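Local atomic coordinates of PTS system, IIA component (Streptococcus pneumoniae serotype 4, PDB entry 5T3U), a protein that probably carries phosphoryl groups as the IIA component of a mannose-family phosphotransferase system associated with fucose utilization. Residues S130-V134 against K135-N139. Numbering follows the deposited sequence.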
loop_
_atom_site.group_PDB
_atom_site.type_symbol
_atom_site.label_atom_id
_atom_site.label_comp_id
_atom_site.label_asym_id
_atom_site.label_seq_id
_atom_site.Cartn_x
_atom_site.Cartn_y
_atom_site.Cartn_z
ATOM N N SER A 130 7.460 -9.622 -0.268
ATOM C CA SER A 130 7.780 -8.447 0.553
ATOM C C SER A 130 6.707 -8.077 1.596
ATOM O O SER A 130 6.947 -7.232 2.462
ATOM C CB SER A 130 8.005 -7.245 -0.323
ATOM O OG SER A 130 9.187 -7.397 -1.095
ATOM N N LEU A 131 5.531 -8.672 1.481
ATOM C CA LEU A 131 4.499 -8.566 2.499
ATOM C C LEU A 131 4.626 -9.779 3.428
ATOM O O LEU A 131 4.332 -10.909 3.020
ATOM C CB LEU A 131 3.118 -8.532 1.849
ATOM C CG LEU A 131 1.910 -8.121 2.720
ATOM C CD1 LEU A 131 0.689 -7.804 1.838
ATOM C CD2 LEU A 131 1.556 -9.193 3.754
ATOM N N PHE A 132 5.084 -9.561 4.664
ATOM C CA PHE A 132 5.284 -10.682 5.554
ATOM C C PHE A 132 5.325 -10.324 7.036
ATOM O O PHE A 132 5.624 -9.200 7.404
ATOM C CB PHE A 132 6.568 -11.470 5.173
ATOM C CG PHE A 132 7.854 -10.671 5.308
ATOM C CD1 PHE A 132 8.319 -9.891 4.247
ATOM C CD2 PHE A 132 8.613 -10.732 6.482
ATOM C CE1 PHE A 132 9.550 -9.181 4.351
ATOM C CE2 PHE A 132 9.817 -10.033 6.600
ATOM C CZ PHE A 132 10.291 -9.249 5.534
ATOM N N ASN A 133 5.071 -11.326 7.874
ATOM C CA ASN A 133 5.139 -11.162 9.324
ATOM C C ASN A 133 6.618 -11.152 9.692
ATOM O O ASN A 133 7.321 -12.154 9.492
ATOM C CB ASN A 133 4.383 -12.321 9.974
ATOM C CG ASN A 133 4.460 -12.332 11.495
ATOM O OD1 ASN A 133 5.469 -11.959 12.100
ATOM N ND2 ASN A 133 3.384 -12.796 12.124
ATOM N N VAL A 134 7.111 -10.025 10.192
ATOM C CA VAL A 134 8.554 -9.927 10.352
ATOM C C VAL A 134 9.165 -10.749 11.507
ATOM O O VAL A 134 10.279 -11.237 11.360
ATOM C CB VAL A 134 9.118 -8.466 10.243
ATOM C CG1 VAL A 134 8.157 -7.512 9.495
ATOM C CG2 VAL A 134 9.591 -7.903 11.566
ATOM N N LYS A 135 8.431 -10.941 12.610
ATOM C CA LYS A 135 8.936 -11.750 13.733
ATOM C C LYS A 135 8.961 -13.223 13.347
ATOM O O LYS A 135 9.931 -13.923 13.621
ATOM C CB LYS A 135 8.088 -11.540 14.993
ATOM C CG LYS A 135 8.207 -10.159 15.613
ATOM C CD LYS A 135 7.327 -10.077 16.875
ATOM C CE LYS A 135 7.718 -8.879 17.721
ATOM N NZ LYS A 135 6.964 -8.782 18.989
ATOM N N GLN A 136 7.902 -13.677 12.672
ATOM C CA GLN A 136 7.845 -15.043 12.163
ATOM C C GLN A 136 9.009 -15.327 11.225
ATOM O O GLN A 136 9.649 -16.360 11.330
ATOM C CB GLN A 136 6.531 -15.310 11.443
ATOM C CG GLN A 136 6.297 -16.775 11.058
ATOM C CD GLN A 136 5.122 -16.965 10.066
ATOM O OE1 GLN A 136 4.176 -16.172 10.039
ATOM N NE2 GLN A 136 5.189 -18.024 9.255
ATOM N N GLN A 137 9.282 -14.410 10.312
ATOM C CA GLN A 137 10.288 -14.665 9.300
ATOM C C GLN A 137 11.703 -14.510 9.832
ATOM O O GLN A 137 12.601 -15.203 9.375
ATOM C CB GLN A 137 10.098 -13.767 8.081
ATOM C CG GLN A 137 10.990 -14.172 6.891
ATOM C CD GLN A 137 10.452 -13.659 5.557
ATOM O OE1 GLN A 137 9.333 -14.014 5.133
ATOM N NE2 GLN A 137 11.252 -12.824 4.883
ATOM N N LEU A 138 11.900 -13.590 10.774
ATOM C CA LEU A 138 13.230 -13.350 11.328
ATOM C C LEU A 138 13.514 -14.300 12.490
ATOM O O LEU A 138 14.653 -14.385 12.971
ATOM C CB LEU A 138 13.425 -11.868 11.707
ATOM C CG LEU A 138 13.773 -10.908 10.543
ATOM C CD1 LEU A 138 12.747 -10.880 9.363
ATOM C CD2 LEU A 138 14.002 -9.488 11.042
ATOM N N ASN A 139 12.472 -15.032 12.894
ATOM C CA ASN A 139 12.500 -16.081 13.940
ATOM C C ASN A 139 12.678 -15.555 15.379
ATOM O O ASN A 139 11.900 -14.698 15.848
ATOM C CB ASN A 139 13.509 -17.188 13.596
ATOM C CG ASN A 139 12.986 -18.149 12.532
ATOM O OD1 ASN A 139 12.375 -19.176 12.845
ATOM N ND2 ASN A 139 13.246 -17.830 11.269
#
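The carboxamide of Gln137 lies flat over one face of the Phe132 ring, the two planes only 7° apart. Its NE2 hangs above the ring centre, 3.6 Å from CE2 of Phe132, while OE1 sits nearer the CB end, 3.7 Å from CG. Phe132 reaches this position because chi1 of 63° turns CG back over the main chain, flanked by N and C. At the ring edge, close to its plane, Leu138 CD1 approaches Phe132 CE2 at 4.1 Å.

One residue on, Asn133 caps the helix. With CG anti to the backbone N (chi1 176°), its amide swings toward the first turn, and OD1 accepts the N-H of Gln136 at 3.0 Å. That bond is nearly straight at the hydrogen, yet the donor stands well above the carbonyl plane. The amides of Asn133 and Gln136 are steeply inclined to each other, and CB of Gln136 packs 3.6 Å from CG of Asn133. Backbone bonds from Gln137 N to Asn133 O (3.1 Å) and from Leu138 N to Val134 O (2.9 Å) complete the turn.

This tail docks on the second subunit: Phe132 and Asn133 pair antiparallel with one of its strands, and Lys135 NZ hydrogen-bonds to Val96 O and Phe90 O of that subunit. The arrangement is an asparagine N-cap at a strand-to-helix junction, within a C-terminal arm that extends from the parallel α/β domain to the dimer partner.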